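PDB 2I7G: monooxygenase from Agrobacterium tumefaciens, which probably acts as a flavin-dependent monooxygenase of the luciferase-like family, built on a TIM barrel. Local coordinates for residues Thr353-Ala356 and Pro357-Lys361; Ser105-Pro109 and Val110-Gln114. All blocks are in the same frame, centred on the assembly; numbering follows the deposited sequence.

Contact 1: Thr353-Ala356 and Pro357-Lys361; sequences TKVA and PLVRK
Arg-360 lays its guanidinium over the methyl of Ala-356, one turn back along the helix 341-363. Ala-356 CB sits 3.4 Å from Arg-360 NH1, above one face of the flat group and offset toward its rim. The arginine reaches this place because CG stands beside its own backbone N (chi1 -69°) and the chain then runs extended to NE, back along the helix over the Ala-356 carbonyl. Alanine suits the spot: its small methyl lies against the face of the guanidinium, whose NH2 goes on to a salt bridge with Asp-64 and a hydrogen bond to Gly-62 O.

On another face of the helix, Val-355 and Val-359 lie side by side and point the same way, CG1 of Val-355 to CG2 of Val-359 being 4.2 Å. Both are beta-branched and buried, and Val-355 also packs on Pro-311 and Ile-318 of helix 311-325.

Pro-357 kinks the helix. Its ring sits as a knob among Thr-353, Lys-354, Val-355 and Ala-356, its CG 3.5 Å from Thr-353 O, and its N has no hydrogen to offer the preceding turn. The next bond, Leu-358 N to Lys-354 O, is weak at 3.5 Å. Beyond it the ladder recovers, Val-359 N meeting Val-355 O at 3.1 Å and Arg-360 N meeting Ala-356 O at 2.8 Å, nearly straight (172°). The chemistry thus implies a helix that gives up one backbone bond at Pro-357, continues past it, and joins Asp-64 by a salt bridge and Gly-62 O by a hydrogen bond, both through Arg-360.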
# COMPACT_ATOMS: atom_id res chain seq x y z
N THR B 353 3.07 27.19 11.48
CA THR B 353 3.98 28.27 11.87
C THR B 353 3.37 29.29 12.84
O THR B 353 4.12 29.98 13.55
CB THR B 353 4.60 29.00 10.66
OG1 THR B 353 3.59 29.76 9.99
CG2 THR B 353 5.24 27.97 9.71
N LYS B 354 2.04 29.41 12.86
CA LYS B 354 1.39 30.39 13.74
C LYS B 354 0.49 29.74 14.78
O LYS B 354 0.63 30.04 15.99
CB LYS B 354 0.60 31.45 12.96
CG LYS B 354 1.33 32.12 11.79
CD LYS B 354 2.60 32.87 12.20
CE LYS B 354 3.57 32.93 11.00
NZ LYS B 354 4.81 33.74 11.29
N VAL B 355 -0.43 28.90 14.32
CA VAL B 355 -1.40 28.28 15.22
C VAL B 355 -0.72 27.37 16.23
O VAL B 355 -0.90 27.56 17.45
CB VAL B 355 -2.50 27.49 14.45
CG1 VAL B 355 -3.39 26.76 15.43
CG2 VAL B 355 -3.36 28.46 13.56
N ALA B 356 0.07 26.41 15.73
CA ALA B 356 0.71 25.38 16.59
C ALA B 356 1.55 26.00 17.73
O ALA B 356 1.39 25.61 18.89
CB ALA B 356 1.55 24.37 15.75
N PRO B 357 2.48 26.93 17.41
CA PRO B 357 3.27 27.55 18.48
C PRO B 357 2.45 28.24 19.58
O PRO B 357 2.82 28.12 20.75
CB PRO B 357 4.17 28.55 17.73
CG PRO B 357 4.31 27.90 16.34
CD PRO B 357 2.91 27.38 16.07
N LEU B 358 1.37 28.93 19.20
CA LEU B 358 0.46 29.56 20.15
C LEU B 358 -0.16 28.51 21.09
O LEU B 358 -0.13 28.67 22.33
CB LEU B 358 -0.64 30.35 19.44
CG LEU B 358 -0.26 31.70 18.80
CD1 LEU B 358 -1.39 32.20 17.85
CD2 LEU B 358 0.07 32.74 19.87
N VAL B 359 -0.68 27.44 20.49
CA VAL B 359 -1.32 26.37 21.26
C VAL B 359 -0.31 25.69 22.17
O VAL B 359 -0.56 25.56 23.38
CB VAL B 359 -2.03 25.35 20.37
CG1 VAL B 359 -2.59 24.23 21.26
CG2 VAL B 359 -3.16 26.05 19.53
N ARG B 360 0.84 25.31 21.62
CA ARG B 360 1.86 24.62 22.41
C ARG B 360 2.38 25.48 23.56
O ARG B 360 2.61 24.96 24.67
CB ARG B 360 3.03 24.16 21.52
CG ARG B 360 2.68 23.05 20.54
CD ARG B 360 3.77 22.86 19.46
NE ARG B 360 3.37 21.82 18.51
CZ ARG B 360 3.68 21.80 17.22
NH1 ARG B 360 4.41 22.79 16.69
NH2 ARG B 360 3.27 20.77 16.45
N LYS B 361 2.55 26.78 23.32
CA LYS B 361 3.05 27.74 24.33
C LYS B 361 2.09 27.85 25.52
O LYS B 361 2.52 27.84 26.68
CB LYS B 361 3.31 29.11 23.67
CG LYS B 361 3.31 30.35 24.59
CD LYS B 361 3.88 31.60 23.88
CE LYS B 361 3.11 32.04 22.61
NZ LYS B 361 2.06 33.10 22.81

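Contact 2: Ser105-Pro109 and Val110-Gln114; sequences SSDDP and VRVFQ
Asp-108 sets its carboxylate beside the side chain of Val-110, the two pointing the same way, with Asp-108 OD1 3.5 Å from Val-110 CB. This is an N-cap: Asp-108 precedes helix 109-122 of the TIM barrel, and OD1 accepts from Val-110 N at 2.9 Å. The amide comes from above the carboxylate plane, bent at 140°. With CG turned away from its own N (chi1 179°), the acid can reach this first-turn amide; its negative charge probably also suits the positive helix-dipole end. OD1 is gripped again by His-177 NE2. Pro-109 fits the first turn, where its nitrogen needs no helix partner.

Asp-107, just before the cap, adds a second bond: its OD1 accepts from Asp-108 N, while OD2 rests 3.4 Å from CG2 of Val-112, whose amide bonds to Asp-108 O at 3.0 Å.

Arg-111 slants across Asp-108, CG against CB, and its chain turns about CB-CG. The guanidinium serves the dimer, making a salt bridge to Glu-70 and a hydrogen bond to Ser-106 O, both of the second subunit. Toward Asp-108 one water mediates: it donates to OD2 at 2.7 Å and accepts from NE at 2.9 Å, lying in plane at the guanidinium edge.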
# COMPACT_ATOMS: atom_id res chain seq x y z
N SER B 105 -14.02 -3.05 9.45
CA SER B 105 -15.06 -4.10 9.36
C SER B 105 -15.11 -4.78 7.99
O SER B 105 -15.41 -5.97 7.92
CB SER B 105 -16.45 -3.54 9.67
OG SER B 105 -16.53 -3.17 11.03
N SER B 106 -14.80 -4.03 6.94
CA SER B 106 -14.89 -4.54 5.57
C SER B 106 -13.54 -4.95 4.98
O SER B 106 -13.47 -5.27 3.81
CB SER B 106 -15.67 -3.59 4.63
OG SER B 106 -15.30 -2.26 4.90
N ASP B 107 -12.51 -5.01 5.83
CA ASP B 107 -11.16 -5.32 5.32
C ASP B 107 -10.65 -6.59 6.02
O ASP B 107 -11.30 -7.15 6.92
CB ASP B 107 -10.22 -4.11 5.50
CG ASP B 107 -9.07 -4.05 4.40
OD1 ASP B 107 -8.69 -5.09 3.76
OD2 ASP B 107 -8.54 -2.92 4.20
N ASP B 108 -9.48 -7.06 5.59
CA ASP B 108 -8.87 -8.21 6.25
C ASP B 108 -7.82 -7.66 7.23
O ASP B 108 -6.87 -7.03 6.78
CB ASP B 108 -8.16 -9.08 5.21
CG ASP B 108 -7.46 -10.31 5.83
OD1 ASP B 108 -7.33 -10.43 7.09
OD2 ASP B 108 -7.09 -11.21 5.06
N PRO B 109 -8.01 -7.86 8.56
CA PRO B 109 -7.05 -7.31 9.54
C PRO B 109 -5.60 -7.78 9.31
O PRO B 109 -4.68 -7.03 9.64
CB PRO B 109 -7.57 -7.78 10.89
CG PRO B 109 -8.97 -8.25 10.66
CD PRO B 109 -9.15 -8.53 9.21
N VAL B 110 -5.41 -9.00 8.80
CA VAL B 110 -4.06 -9.45 8.45
C VAL B 110 -3.42 -8.51 7.41
O VAL B 110 -2.30 -8.04 7.59
CB VAL B 110 -4.00 -10.93 8.01
CG1 VAL B 110 -2.56 -11.28 7.66
CG2 VAL B 110 -4.54 -11.85 9.17
N ARG B 111 -4.15 -8.24 6.33
CA ARG B 111 -3.64 -7.31 5.31
C ARG B 111 -3.42 -5.91 5.86
O ARG B 111 -2.40 -5.29 5.55
CB ARG B 111 -4.57 -7.21 4.08
CG ARG B 111 -4.85 -8.54 3.41
CD ARG B 111 -3.58 -9.06 2.70
NE ARG B 111 -3.97 -10.21 1.86
CZ ARG B 111 -3.13 -10.89 1.09
NH1 ARG B 111 -1.85 -10.54 1.02
NH2 ARG B 111 -3.57 -11.92 0.37
N VAL B 112 -4.38 -5.41 6.64
CA VAL B 112 -4.27 -4.07 7.21
C VAL B 112 -2.99 -4.03 8.06
O VAL B 112 -2.17 -3.11 7.92
CB VAL B 112 -5.53 -3.73 8.02
CG1 VAL B 112 -5.28 -2.44 8.86
CG2 VAL B 112 -6.74 -3.57 7.01
N PHE B 113 -2.81 -5.02 8.91
CA PHE B 113 -1.62 -5.03 9.76
C PHE B 113 -0.34 -5.05 8.93
O PHE B 113 0.60 -4.33 9.23
CB PHE B 113 -1.63 -6.22 10.73
CG PHE B 113 -0.46 -6.22 11.68
CD1 PHE B 113 -0.40 -5.33 12.76
CD2 PHE B 113 0.60 -7.08 11.48
CE1 PHE B 113 0.71 -5.32 13.64
CE2 PHE B 113 1.68 -7.10 12.38
CZ PHE B 113 1.73 -6.21 13.44
N GLN B 114 -0.31 -5.88 7.89
CA GLN B 114 0.88 -5.99 7.04
C GLN B 114 1.17 -4.68 6.30
O GLN B 114 2.33 -4.23 6.22
CB GLN B 114 0.73 -7.14 6.02
CG GLN B 114 0.75 -8.52 6.69
CD GLN B 114 0.59 -9.63 5.70
OE1 GLN B 114 -0.24 -9.56 4.80
NE2 GLN B 114 1.39 -10.67 5.88
O HOH W 1 -6.62 -11.25 2.36

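How the contacts relate
Both contacts are local, joining residues close together in sequence, but contact 2 adds an acceptor at a helix start while contact 1 lacks a donor within a helix. Contact 2 is buried and follows a barrel strand, where a carboxylate serves an early amide; contact 1 lies near the end of the last long helix, is only partly buried, and turns on a proline. Each has an arginine with a carboxylate partner, but in contact 1 that partner is in the same chain, whereas contact 2 faces the second subunit. They share no element: their centres are about 36 Å apart, on opposite sides of the chain's centre.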